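Local coordinates for hypothetical protein PH1566 (Pyrococcus horikoshii, PDB 2E3U) that probably binds RNA through two KH domains and, as the archaeal Dim2p, is regarded as a processing factor for preribosomal RNA, at residues A[38-43]-A[74-79]; A[63-68]-A[82-87]; A[182-187]-A[195-200]; A[117-122]-A[168-173]; A[102-107]-A[161-166]. All blocks are in the same frame, centred on the assembly; numbering follows the deposited sequence.

Contact 1: A[38-43]-A[74-79]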
# COMPACT_ATOMS: atom_id res chain seq x y z
N VAL A 38 11.36 -0.01 9.59
CA VAL A 38 10.51 -1.08 9.01
C VAL A 38 11.31 -2.18 8.31
O VAL A 38 12.52 -2.12 8.23
CB VAL A 38 9.38 -0.53 8.05
CG1 VAL A 38 8.45 0.42 8.79
CG2 VAL A 38 9.95 0.12 6.80
N LYS A 39 10.61 -3.17 7.79
CA LYS A 39 11.25 -4.23 7.04
C LYS A 39 10.35 -4.54 5.86
O LYS A 39 9.16 -4.77 6.06
CB LYS A 39 11.42 -5.47 7.93
CG LYS A 39 12.45 -6.50 7.47
CD LYS A 39 13.21 -7.07 8.68
CE LYS A 39 14.16 -8.20 8.28
NZ LYS A 39 14.65 -9.04 9.44
N ILE A 40 10.92 -4.51 4.65
CA ILE A 40 10.20 -4.84 3.41
C ILE A 40 10.84 -6.11 2.81
O ILE A 40 11.96 -6.45 3.17
CB ILE A 40 10.18 -3.64 2.39
CG1 ILE A 40 11.58 -3.38 1.75
CG2 ILE A 40 9.62 -2.38 3.06
CD1 ILE A 40 11.52 -2.46 0.46
N PRO A 41 10.12 -6.83 1.92
CA PRO A 41 10.69 -8.05 1.32
C PRO A 41 11.92 -7.73 0.51
O PRO A 41 11.98 -6.68 -0.12
CB PRO A 41 9.59 -8.56 0.37
CG PRO A 41 8.35 -7.83 0.72
CD PRO A 41 8.74 -6.56 1.45
N LYS A 42 12.88 -8.66 0.50
CA LYS A 42 14.08 -8.54 -0.36
C LYS A 42 13.70 -8.34 -1.84
O LYS A 42 14.34 -7.58 -2.58
CB LYS A 42 14.97 -9.77 -0.19
CG LYS A 42 16.00 -9.66 0.96
CD LYS A 42 15.42 -10.00 2.34
CE LYS A 42 15.42 -11.52 2.66
NZ LYS A 42 16.78 -12.14 2.79
N ASP A 43 12.66 -9.06 -2.24
CA ASP A 43 11.93 -8.84 -3.49
C ASP A 43 11.72 -7.34 -3.88
O ASP A 43 11.78 -6.95 -5.06
CB ASP A 43 10.57 -9.55 -3.37
CG ASP A 43 10.06 -10.08 -4.69
OD1 ASP A 43 9.11 -9.47 -5.25
OD2 ASP A 43 10.61 -11.11 -5.18
N GLY A 74 16.51 -6.13 4.00
CA GLY A 74 15.25 -5.44 3.70
C GLY A 74 14.87 -4.48 4.80
O GLY A 74 13.79 -3.95 4.77
N GLU A 75 15.77 -4.25 5.77
CA GLU A 75 15.51 -3.33 6.85
C GLU A 75 15.61 -1.88 6.37
O GLU A 75 16.57 -1.53 5.70
CB GLU A 75 16.48 -3.57 8.00
CG GLU A 75 16.09 -4.77 8.87
CD GLU A 75 17.16 -5.13 9.87
OE1 GLU A 75 18.25 -5.55 9.44
OE2 GLU A 75 16.91 -5.00 11.09
N VAL A 76 14.63 -1.04 6.74
CA VAL A 76 14.66 0.37 6.35
C VAL A 76 14.41 1.29 7.53
O VAL A 76 13.49 1.07 8.31
CB VAL A 76 13.65 0.71 5.20
CG1 VAL A 76 13.90 2.14 4.63
CG2 VAL A 76 13.68 -0.36 4.06
N TRP A 77 15.27 2.31 7.64
CA TRP A 77 15.17 3.36 8.63
C TRP A 77 14.75 4.69 7.98
O TRP A 77 15.39 5.17 7.06
CB TRP A 77 16.53 3.54 9.36
CG TRP A 77 16.94 2.37 10.18
CD1 TRP A 77 16.76 2.22 11.52
CD2 TRP A 77 17.64 1.17 9.74
NE1 TRP A 77 17.25 1.02 11.93
CE2 TRP A 77 17.81 0.36 10.87
CE3 TRP A 77 18.13 0.72 8.49
CZ2 TRP A 77 18.45 -0.91 10.81
CZ3 TRP A 77 18.78 -0.53 8.43
CH2 TRP A 77 18.93 -1.33 9.59
N ILE A 78 13.68 5.30 8.49
CA ILE A 78 13.24 6.58 8.03
C ILE A 78 13.52 7.59 9.12
O ILE A 78 12.95 7.52 10.21
CB ILE A 78 11.74 6.60 7.61
CG1 ILE A 78 11.46 5.54 6.52
CG2 ILE A 78 11.34 8.01 7.12
CD1 ILE A 78 11.05 4.11 7.05
N THR A 79 14.43 8.52 8.84
CA THR A 79 14.86 9.47 9.86
C THR A 79 14.60 10.92 9.47
O THR A 79 14.65 11.30 8.29
CB THR A 79 16.35 9.26 10.29
OG1 THR A 79 17.18 9.26 9.13
CG2 THR A 79 16.57 7.93 10.95
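The carbonyl oxygen of Gly74 is held by two groups of the facing chain: Ile40 N binds Gly74 O at 2.9 Å, and the CA-H of Lys39 turns toward the same oxygen. Val38 O repeats the pattern, taking a bond from Val76 N at 2.8 Å and a second, softer contact from the CA-H of Glu75. The return bond, Val38 N to Val76 O, is 2.7 Å long. Val38 and Val76 are thus an antiparallel hydrogen-bonded pair, and Lys39 and Glu75 the non-hydrogen-bonded pair beside it. This is how the first strand of a type I KH fold, 35-39, joins the central strand, 75-80.

On the face that carries Val38 and Val76 the contact is hydrocarbon. Val38 CG1 is anti to the carbonyl carbon (chi1 -60°), which leaves CG2 between the backbone N and the carbonyl carbon, 4.1 Å from Val76 CB and 4.1 Å from Ile78 CD1; helix 87-101 covers Val38 and Ile78. On the other face Lys39 and Glu75 cross obliquely, Lys39 CD resting 3.7 Å from Glu75 CG. Their charged ends do not meet: Lys39 NZ stays 4.9 Å from Glu75 OE2, and the carboxylate is bonded to Thr73 and Tyr37 instead. Gly74, with positive phi, brings its CA close to Ile40 O, where any side chain would collide.

The chemistry therefore divides cleanly, with backbone bonds fixing the register, methyl groups packing on the side covered by helix 87-101, and Lys39 adding alkyl contact and probably only a loose electrostatic attraction at the exposed face.

Contact 2: A[63-68]-A[82-87]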
# COMPACT_ATOMS: atom_id res chain seq x y z
N THR A 63 9.55 14.17 1.03
CA THR A 63 9.19 14.12 2.46
C THR A 63 10.19 14.86 3.36
O THR A 63 9.86 15.22 4.50
CB THR A 63 9.08 12.65 2.94
OG1 THR A 63 10.34 11.98 2.77
CG2 THR A 63 7.96 11.91 2.17
N LYS A 64 11.39 15.10 2.84
CA LYS A 64 12.47 15.78 3.56
C LYS A 64 12.96 14.92 4.72
O LYS A 64 13.18 15.39 5.84
CB LYS A 64 12.07 17.20 4.00
CG LYS A 64 11.65 18.13 2.83
CD LYS A 64 11.32 19.55 3.31
CE LYS A 64 10.24 20.23 2.43
NZ LYS A 64 8.83 19.85 2.87
N THR A 65 13.13 13.64 4.39
CA THR A 65 13.63 12.65 5.33
C THR A 65 14.83 11.94 4.74
O THR A 65 15.16 12.06 3.55
CB THR A 65 12.54 11.61 5.67
OG1 THR A 65 12.12 10.95 4.46
CG2 THR A 65 11.35 12.27 6.44
N LYS A 66 15.50 11.17 5.57
CA LYS A 66 16.62 10.38 5.12
C LYS A 66 16.11 8.97 5.24
O LYS A 66 15.57 8.60 6.28
CB LYS A 66 17.86 10.63 6.01
CG LYS A 66 19.02 9.66 5.78
CD LYS A 66 19.96 9.62 6.98
CE LYS A 66 20.55 10.99 7.34
NZ LYS A 66 21.45 11.51 6.25
N ILE A 67 16.25 8.21 4.17
CA ILE A 67 15.94 6.78 4.14
C ILE A 67 17.24 5.99 4.08
O ILE A 67 18.11 6.25 3.26
CB ILE A 67 14.98 6.49 2.93
CG1 ILE A 67 13.63 7.19 3.25
CG2 ILE A 67 14.85 5.00 2.66
CD1 ILE A 67 12.79 7.51 2.08
N THR A 68 17.39 5.04 5.00
CA THR A 68 18.59 4.22 5.01
C THR A 68 18.16 2.79 4.78
O THR A 68 17.32 2.28 5.51
CB THR A 68 19.37 4.34 6.35
OG1 THR A 68 19.65 5.72 6.61
CG2 THR A 68 20.70 3.55 6.28
N LYS A 82 16.93 18.29 9.53
CA LYS A 82 16.54 19.66 9.87
C LYS A 82 15.40 20.21 8.99
O LYS A 82 14.67 21.10 9.41
CB LYS A 82 17.76 20.62 9.93
CG LYS A 82 18.60 20.70 8.66
CD LYS A 82 19.84 21.59 8.88
CE LYS A 82 21.08 20.98 8.24
NZ LYS A 82 21.14 21.17 6.74
N GLU A 83 15.27 19.67 7.77
CA GLU A 83 14.24 20.09 6.82
C GLU A 83 12.86 19.46 7.06
O GLU A 83 11.88 19.90 6.46
CB GLU A 83 14.68 19.80 5.38
CG GLU A 83 15.47 20.93 4.70
CD GLU A 83 15.94 20.59 3.27
OE1 GLU A 83 16.20 21.55 2.50
OE2 GLU A 83 16.06 19.38 2.91
N THR A 84 12.76 18.44 7.92
CA THR A 84 11.50 17.72 8.07
C THR A 84 10.42 18.66 8.60
O THR A 84 10.62 19.30 9.64
CB THR A 84 11.63 16.44 8.97
OG1 THR A 84 12.75 15.68 8.52
CG2 THR A 84 10.33 15.53 8.92
N GLU A 85 9.30 18.76 7.89
CA GLU A 85 8.20 19.63 8.34
C GLU A 85 7.73 19.31 9.76
O GLU A 85 7.68 20.18 10.63
CB GLU A 85 7.01 19.56 7.38
CG GLU A 85 5.81 20.42 7.82
CD GLU A 85 4.73 20.57 6.76
OE1 GLU A 85 3.86 21.44 6.96
OE2 GLU A 85 4.75 19.85 5.72
N ASP A 86 7.41 18.04 10.02
CA ASP A 86 6.71 17.69 11.25
C ASP A 86 6.76 16.17 11.35
O ASP A 86 7.23 15.51 10.42
CB ASP A 86 5.27 18.23 11.17
CG ASP A 86 4.50 17.65 9.99
OD1 ASP A 86 4.87 16.55 9.56
OD2 ASP A 86 3.56 18.26 9.47
N PRO A 87 6.37 15.59 12.50
CA PRO A 87 6.29 14.13 12.64
C PRO A 87 5.60 13.36 11.52
O PRO A 87 6.03 12.27 11.21
CB PRO A 87 5.56 13.96 13.98
CG PRO A 87 6.15 15.07 14.81
CD PRO A 87 6.13 16.25 13.81
O HOH W 1 8.97 17.40 5.70
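Glu83 meets Lys64 first, and it does so through carbon and backbone: Glu83 CB lies 3.9 Å from Lys64 CB, while Lys64 CD approaches Glu83 O at 3.2 Å. The two side chains cross at about a right angle. Lys64 runs straight through CD, with chi2 of -178°, which carries that methylene across the carbonyl of Glu83 before the chain bends further out.

Thr84 follows and supplies the direct hydrogen bond between the segments, its OG1 donating to Lys64 O at 2.7 Å, with the donor tilted 23° from the carbonyl plane. Both atoms have a further partner at Thr81: Lys64 O is also bonded by the hydroxyl of Thr81, and Thr84 OG1 is also bonded to Thr81 N. Lys64, with positive phi, is where the chain leaves helix 54-63 and turns into strand 65-69, so in KH terms the contact fastens this helix-to-strand turn to the loop leading into helix 87-101. The methyl of Thr84 lies 4.2 Å from Thr65 CG2, and the Thr84 side chain also touches Ala89 and Val90 of that helix. An alanine at Thr84 would probably leave Lys64 O with one donor fewer, Thr81 N without its acceptor, and a gap beside the Thr65 methyl.

At Glu85 the link becomes indirect: one water accepts from Glu85 N at 2.6 Å and donates to Thr63 O at 2.6 Å. The carboxylate comes near Lys64 without forming a salt bridge, as Glu85 OE2 remains 5.0 Å from Lys64 NZ. Asp86 then caps helix 87-101, its OD1 bonded to Ala89 N.

Contact 3: A[182-187]-A[195-200]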
# COMPACT_ATOMS: atom_id res chain seq x y z
N LYS A 182 -11.92 -2.14 1.62
CA LYS A 182 -11.77 -3.20 2.63
C LYS A 182 -12.99 -4.13 2.71
O LYS A 182 -12.84 -5.35 2.66
CB LYS A 182 -11.48 -2.60 4.03
CG LYS A 182 -10.82 -3.58 4.98
CD LYS A 182 -10.80 -3.10 6.44
CE LYS A 182 -10.51 -4.29 7.37
NZ LYS A 182 -9.89 -3.90 8.67
N THR A 183 -14.16 -3.53 2.89
CA THR A 183 -15.44 -4.28 2.94
C THR A 183 -15.73 -5.14 1.68
O THR A 183 -16.07 -6.30 1.83
CB THR A 183 -16.63 -3.35 3.22
OG1 THR A 183 -16.35 -2.60 4.40
CG2 THR A 183 -17.89 -4.14 3.44
N ALA A 184 -15.55 -4.58 0.48
CA ALA A 184 -15.70 -5.32 -0.78
C ALA A 184 -14.74 -6.51 -0.84
O ALA A 184 -15.12 -7.62 -1.21
CB ALA A 184 -15.45 -4.41 -1.95
N ILE A 185 -13.48 -6.26 -0.48
CA ILE A 185 -12.41 -7.28 -0.48
C ILE A 185 -12.74 -8.44 0.49
O ILE A 185 -12.58 -9.60 0.13
CB ILE A 185 -11.04 -6.61 -0.13
CG1 ILE A 185 -10.52 -5.79 -1.32
CG2 ILE A 185 -9.99 -7.62 0.41
CD1 ILE A 185 -9.36 -4.83 -0.92
N GLU A 186 -13.19 -8.10 1.70
CA GLU A 186 -13.66 -9.06 2.69
C GLU A 186 -14.80 -9.95 2.15
O GLU A 186 -14.72 -11.17 2.23
CB GLU A 186 -14.07 -8.34 3.99
CG GLU A 186 -12.86 -7.92 4.87
CD GLU A 186 -13.24 -7.06 6.09
OE1 GLU A 186 -14.35 -6.46 6.12
OE2 GLU A 186 -12.41 -6.97 7.01
N LYS A 187 -15.85 -9.34 1.59
CA LYS A 187 -16.89 -10.06 0.86
C LYS A 187 -16.38 -11.04 -0.21
O LYS A 187 -16.79 -12.19 -0.27
CB LYS A 187 -17.88 -9.07 0.24
CG LYS A 187 -18.78 -8.45 1.25
CD LYS A 187 -19.43 -7.22 0.70
CE LYS A 187 -20.12 -6.48 1.82
NZ LYS A 187 -21.43 -7.14 2.14
N GLY A 195 -22.01 -10.08 -8.13
CA GLY A 195 -23.19 -9.24 -8.19
C GLY A 195 -23.50 -8.58 -6.87
O GLY A 195 -23.81 -7.38 -6.84
N SER A 196 -23.43 -9.34 -5.79
CA SER A 196 -23.62 -8.75 -4.47
C SER A 196 -22.53 -7.69 -4.16
O SER A 196 -22.84 -6.62 -3.63
CB SER A 196 -23.68 -9.82 -3.39
OG SER A 196 -22.43 -10.45 -3.26
N VAL A 197 -21.28 -7.99 -4.49
CA VAL A 197 -20.19 -7.05 -4.18
C VAL A 197 -20.30 -5.80 -5.03
O VAL A 197 -20.14 -4.70 -4.52
CB VAL A 197 -18.77 -7.71 -4.30
CG1 VAL A 197 -17.67 -6.67 -4.13
CG2 VAL A 197 -18.64 -8.82 -3.28
N TYR A 198 -20.62 -5.97 -6.30
CA TYR A 198 -20.78 -4.85 -7.22
C TYR A 198 -21.98 -3.95 -6.86
O TYR A 198 -21.92 -2.71 -7.01
CB TYR A 198 -20.87 -5.35 -8.67
CG TYR A 198 -19.65 -6.08 -9.22
CD1 TYR A 198 -19.77 -7.00 -10.28
CD2 TYR A 198 -18.38 -5.85 -8.70
CE1 TYR A 198 -18.66 -7.68 -10.79
CE2 TYR A 198 -17.25 -6.52 -9.22
CZ TYR A 198 -17.39 -7.43 -10.27
OH TYR A 198 -16.25 -8.08 -10.78
N ARG A 199 -23.07 -4.56 -6.40
CA ARG A 199 -24.21 -3.80 -5.92
C ARG A 199 -23.88 -3.04 -4.62
O ARG A 199 -24.20 -1.87 -4.51
CB ARG A 199 -25.46 -4.68 -5.79
CG ARG A 199 -26.21 -4.89 -7.13
CD ARG A 199 -27.03 -6.16 -7.10
NE ARG A 199 -27.93 -6.41 -8.23
CZ ARG A 199 -27.60 -7.10 -9.32
NH1 ARG A 199 -26.37 -7.57 -9.46
NH2 ARG A 199 -28.49 -7.33 -10.28
N TYR A 200 -23.23 -3.69 -3.66
CA TYR A 200 -22.67 -3.02 -2.48
C TYR A 200 -21.79 -1.80 -2.83
O TYR A 200 -21.92 -0.74 -2.21
CB TYR A 200 -21.88 -4.00 -1.57
CG TYR A 200 -20.97 -3.26 -0.58
CD1 TYR A 200 -21.46 -2.80 0.64
CD2 TYR A 200 -19.63 -3.02 -0.89
CE1 TYR A 200 -20.64 -2.12 1.54
CE2 TYR A 200 -18.80 -2.32 -0.01
CZ TYR A 200 -19.31 -1.87 1.19
OH TYR A 200 -18.48 -1.17 2.06
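In Tyr200, chi1 of 164° sets CG anti to the backbone N; the ring beyond it meets Thr183, Ala184 and Lys187 of the facing helix. Lys187 takes the other common choice, CG anti to the carbonyl carbon, and its extended middle section then carries CE over one face of the tyrosine ring. There Lys187 CE lies 4.2 Å from the centroid of the Tyr200 ring and 16° off its normal, a CH-pi contact shifted somewhat toward the rim; the two side chains cross at about a right angle.

At the far end of the ring Thr183 meets the phenol with carbon. Its CB is 3.1 Å from Tyr200 OH, and Thr183 CG2 is 3.5 Å from Tyr200 CZ, close contacts that leave this corner tightly filled. One turn earlier Val197 divides its methyls between two partners: CG1 sits 3.8 Å from Ala184 CB, and CG2 sits 3.6 Å from Lys187 CB. Ala184 and Val197 are where the backbones are nearest; the short helix segments run antiparallel at 171°, with axes 9.9 Å apart.

This is a helical hairpin. Helix 175-189, whose Ile185 packs on the sheet of the second KH domain, corresponds to the closing helix of the type I fold, and helix 194-203 doubles back along it. No hydrogen bond spans the pair. Tyr200 OH has a weak bond to Arg204, so the contact between these segments rests mainly on carbon packing and the lysine-over-ring contact, while the Thr183 hydroxyl is bonded within its own helix, to Glu179 O.

Contact 4: A[117-122]-A[168-173]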
# COMPACT_ATOMS: atom_id res chain seq x y z
N GLU A 117 -4.77 10.95 3.39
CA GLU A 117 -4.59 9.63 2.77
C GLU A 117 -3.79 8.74 3.72
O GLU A 117 -2.81 9.20 4.33
CB GLU A 117 -3.91 9.75 1.41
CG GLU A 117 -4.58 8.94 0.34
CD GLU A 117 -5.60 9.71 -0.45
OE1 GLU A 117 -5.99 10.82 -0.11
OE2 GLU A 117 -6.03 9.18 -1.46
N TYR A 118 -4.23 7.49 3.85
CA TYR A 118 -3.65 6.53 4.78
C TYR A 118 -3.38 5.21 4.06
O TYR A 118 -3.91 4.97 2.97
CB TYR A 118 -4.60 6.25 5.95
CG TYR A 118 -4.92 7.47 6.82
CD1 TYR A 118 -4.28 7.67 8.04
CD2 TYR A 118 -5.84 8.42 6.40
CE1 TYR A 118 -4.57 8.80 8.82
CE2 TYR A 118 -6.13 9.54 7.17
CZ TYR A 118 -5.49 9.73 8.37
OH TYR A 118 -5.81 10.84 9.12
N LEU A 119 -2.58 4.38 4.70
CA LEU A 119 -2.20 3.08 4.21
C LEU A 119 -2.81 2.10 5.18
O LEU A 119 -2.75 2.32 6.37
CB LEU A 119 -0.68 2.93 4.21
CG LEU A 119 -0.16 1.55 3.88
CD1 LEU A 119 -0.57 1.04 2.47
CD2 LEU A 119 1.39 1.51 4.08
N GLU A 120 -3.40 1.02 4.66
CA GLU A 120 -3.87 -0.07 5.48
C GLU A 120 -3.41 -1.38 4.87
O GLU A 120 -3.71 -1.66 3.73
CB GLU A 120 -5.41 -0.04 5.69
CG GLU A 120 -5.99 -1.40 6.21
CD GLU A 120 -7.16 -1.30 7.18
OE1 GLU A 120 -7.40 -2.28 7.93
OE2 GLU A 120 -7.88 -0.27 7.22
N ILE A 121 -2.67 -2.18 5.64
CA ILE A 121 -2.25 -3.52 5.22
C ILE A 121 -3.05 -4.62 5.92
O ILE A 121 -3.12 -4.69 7.14
CB ILE A 121 -0.76 -3.82 5.50
CG1 ILE A 121 0.15 -2.61 5.24
CG2 ILE A 121 -0.29 -5.06 4.74
CD1 ILE A 121 0.26 -2.22 3.85
N ILE A 122 -3.62 -5.50 5.11
CA ILE A 122 -4.44 -6.60 5.59
C ILE A 122 -3.73 -7.93 5.30
O ILE A 122 -3.34 -8.18 4.17
CB ILE A 122 -5.83 -6.59 4.86
CG1 ILE A 122 -6.64 -5.35 5.23
CG2 ILE A 122 -6.64 -7.82 5.19
CD1 ILE A 122 -6.75 -5.11 6.76
N THR A 168 -0.67 -10.41 1.66
CA THR A 168 -1.40 -9.21 2.07
C THR A 168 -2.20 -8.61 0.94
O THR A 168 -1.94 -8.89 -0.23
CB THR A 168 -0.49 -8.09 2.59
OG1 THR A 168 0.39 -7.66 1.54
CG2 THR A 168 0.34 -8.54 3.83
N VAL A 169 -3.17 -7.78 1.31
CA VAL A 169 -3.77 -6.79 0.43
C VAL A 169 -3.45 -5.48 1.10
O VAL A 169 -3.56 -5.39 2.32
CB VAL A 169 -5.33 -6.89 0.32
CG1 VAL A 169 -5.87 -6.09 -0.86
CG2 VAL A 169 -5.74 -8.29 0.16
N ALA A 170 -3.07 -4.46 0.33
CA ALA A 170 -2.78 -3.14 0.91
C ALA A 170 -3.65 -2.08 0.22
O ALA A 170 -3.88 -2.17 -0.98
CB ALA A 170 -1.30 -2.79 0.79
N ILE A 171 -4.12 -1.10 0.98
CA ILE A 171 -5.09 -0.13 0.52
C ILE A 171 -4.59 1.27 0.85
O ILE A 171 -4.02 1.48 1.92
CB ILE A 171 -6.49 -0.35 1.14
CG1 ILE A 171 -6.87 -1.85 1.09
CG2 ILE A 171 -7.54 0.52 0.42
CD1 ILE A 171 -8.22 -2.23 1.79
N ILE A 172 -4.76 2.20 -0.09
CA ILE A 172 -4.40 3.60 0.09
C ILE A 172 -5.61 4.43 -0.25
O ILE A 172 -6.20 4.25 -1.30
CB ILE A 172 -3.20 4.07 -0.80
CG1 ILE A 172 -1.92 3.35 -0.40
CG2 ILE A 172 -3.01 5.57 -0.64
CD1 ILE A 172 -0.78 3.46 -1.45
N GLY A 173 -6.02 5.29 0.67
CA GLY A 173 -7.26 5.99 0.54
C GLY A 173 -7.49 6.90 1.71
O GLY A 173 -6.79 6.81 2.70
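Six backbone hydrogen bonds join strands 118-122 and 168-173, antiparallel at 164° with axes 4.6 Å apart, in three hydrogen-bonded pairs: Tyr118 with Gly173, Glu120 with Ile171 and Ile122 with Val169. These are the first and central strands of the second KH domain, and they repeat the strand pairing found in the first.

Leu119, Ile121, Ala170 and Ile172 share one face. Leu119 CD1 lies 3.9 Å from Ile172 CG1, and both residues also touch helix 87-101 of the preceding KH domain. On the opposite face Glu120 leads away from the partner strand to a salt bridge with Lys182.

Glu117, just ahead of the strand, crosses Ile172 at about a right angle, with its CG 3.8 Å from Ile172 CG2. A bend at chi2 (93°) turns CD over Gly173, and the carboxylate forms a salt bridge with Arg111. An alanine in place of Glu117 would probably leave Arg111 NE without its carboxylate and open a gap beside the Ile172 methyl.

At the other end Ile121 CG2 lies 3.7 Å from Thr168 CG2, while Ile121 CD1 presses to 3.5 Å from Ala170 CB, tighter than usual carbon packing.

Contact 5: A[102-107]-A[161-166]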
# COMPACT_ATOMS: atom_id res chain seq x y z
N ARG A 102 4.80 -3.64 0.01
CA ARG A 102 3.61 -4.48 -0.15
C ARG A 102 3.05 -4.50 -1.59
O ARG A 102 1.85 -4.76 -1.84
CB ARG A 102 2.54 -4.03 0.86
CG ARG A 102 2.89 -4.36 2.30
CD ARG A 102 2.76 -5.87 2.53
NE ARG A 102 4.00 -6.61 2.39
CZ ARG A 102 4.09 -7.87 1.97
NH1 ARG A 102 3.01 -8.56 1.59
NH2 ARG A 102 5.28 -8.45 1.91
N GLY A 103 3.91 -4.15 -2.54
CA GLY A 103 3.56 -4.32 -3.93
C GLY A 103 3.06 -3.13 -4.72
O GLY A 103 2.85 -3.28 -5.92
N PHE A 104 2.88 -1.96 -4.10
CA PHE A 104 2.57 -0.74 -4.87
C PHE A 104 3.82 -0.27 -5.64
O PHE A 104 4.92 -0.29 -5.09
CB PHE A 104 2.07 0.42 -3.97
CG PHE A 104 0.62 0.29 -3.53
CD1 PHE A 104 0.30 -0.03 -2.21
CD2 PHE A 104 -0.42 0.48 -4.43
CE1 PHE A 104 -1.04 -0.13 -1.77
CE2 PHE A 104 -1.75 0.35 -4.04
CZ PHE A 104 -2.07 0.04 -2.70
N SER A 105 3.65 0.19 -6.88
CA SER A 105 4.73 0.92 -7.55
C SER A 105 4.97 2.17 -6.75
O SER A 105 4.08 2.59 -5.99
CB SER A 105 4.37 1.30 -9.00
OG SER A 105 3.47 2.41 -9.04
N PRO A 106 6.17 2.77 -6.88
CA PRO A 106 6.48 4.06 -6.25
C PRO A 106 5.54 5.21 -6.63
O PRO A 106 5.14 5.99 -5.74
CB PRO A 106 7.90 4.34 -6.73
CG PRO A 106 8.49 2.94 -6.87
CD PRO A 106 7.37 2.22 -7.55
N GLU A 107 5.20 5.31 -7.93
CA GLU A 107 4.23 6.31 -8.42
C GLU A 107 2.89 6.23 -7.69
O GLU A 107 2.29 7.25 -7.37
CB GLU A 107 3.99 6.16 -9.94
CG GLU A 107 5.28 6.27 -10.82
CD GLU A 107 5.71 7.72 -11.10
OE1 GLU A 107 5.69 8.53 -10.14
OE2 GLU A 107 6.09 8.04 -12.28
N SER A 161 -6.70 2.95 -3.77
CA SER A 161 -5.75 2.17 -4.53
C SER A 161 -5.56 0.85 -3.78
O SER A 161 -5.53 0.85 -2.55
CB SER A 161 -4.41 2.91 -4.62
OG SER A 161 -4.50 4.14 -5.33
N VAL A 162 -5.38 -0.24 -4.52
CA VAL A 162 -5.34 -1.60 -3.93
C VAL A 162 -4.20 -2.43 -4.49
O VAL A 162 -4.06 -2.52 -5.68
CB VAL A 162 -6.64 -2.39 -4.21
CG1 VAL A 162 -6.50 -3.86 -3.73
CG2 VAL A 162 -7.87 -1.67 -3.55
N SER A 163 -3.41 -3.03 -3.62
CA SER A 163 -2.31 -3.89 -4.04
C SER A 163 -2.43 -5.28 -3.36
O SER A 163 -2.43 -5.39 -2.13
CB SER A 163 -0.97 -3.23 -3.66
OG SER A 163 0.09 -4.12 -3.90
N VAL A 164 -2.58 -6.31 -4.19
CA VAL A 164 -2.63 -7.68 -3.72
C VAL A 164 -1.24 -8.28 -3.99
O VAL A 164 -0.77 -8.32 -5.12
CB VAL A 164 -3.79 -8.45 -4.39
CG1 VAL A 164 -3.99 -9.83 -3.77
CG2 VAL A 164 -5.09 -7.65 -4.26
N TYR A 165 -0.58 -8.71 -2.95
CA TYR A 165 0.82 -9.07 -3.05
C TYR A 165 1.14 -10.07 -1.95
O TYR A 165 0.94 -9.78 -0.77
CB TYR A 165 1.72 -7.81 -2.95
CG TYR A 165 3.18 -8.09 -3.19
CD1 TYR A 165 4.05 -8.29 -2.11
CD2 TYR A 165 3.69 -8.20 -4.49
CE1 TYR A 165 5.40 -8.60 -2.32
CE2 TYR A 165 5.05 -8.49 -4.71
CZ TYR A 165 5.89 -8.69 -3.61
OH TYR A 165 7.24 -8.97 -3.81
N GLY A 166 1.59 -11.26 -2.34
CA GLY A 166 1.91 -12.33 -1.41
C GLY A 166 0.76 -12.58 -0.45
O GLY A 166 -0.36 -12.92 -0.87
O HOH W 2 -0.02 -5.89 -0.68
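Tyr165 CB starts close to Arg102, 3.2 Å from Arg102 O. Its CG, anti to the backbone N (chi1 -174°), comes next to Gly103, whose CA lies over one ring face, 4.2 Å from the Tyr165 centroid, as a CH-pi contact. The two sides of the ring part here: CD2 faces Gly103 CA, whereas CD1 lies over the guanidinium of Arg102, 3.9 Å from Arg102 NH1. The guanidinium and ring planes stand 70° apart, and NH1 itself is bonded to Thr168 OG1. Beyond, the ring reaches helix 42-49 and touches Arg44.

Arg102 O accepts a hydrogen bond from Ser163 OG at 2.8 Å, while a water bridges it to Ser163 O. The CB of the same serine sits over the centre of the Phe104 ring, 3.5 Å from the Phe104 centroid. Phe104 CZ meanwhile lies 3.6 Å from Ser161 O, which is at the ring's edge.

Gly103 has positive phi, and a CB there would collide with Ser163 OG and Tyr165 CB. It is the C-prime residue of a Schellman motif that ends helix 87-101, here docked on strand 161-165, an outer strand of the second KH sheet.

In the fold
From the N terminus, contact 1 closes the loop that holds the two helices and second strand of the first KH domain. Contact 2 opens inside it and closes beyond it, so the two cross, and both reach the same sheet through strands 65-69 and 75-80. Contact 5 opens next, at the end of helix 87-101, and closes on strand 161-165; contact 4, opening at 117-122 and closing at 168-173, crosses it in the second sheet. Contact 4 builds that sheet, and contact 5 docks the end of helix 87-101 on it. Contact 3 follows in series as a hairpin, tied to contact 4 by the Lys182-Glu120 salt bridge, its centre about 33 Å from that of contact 1.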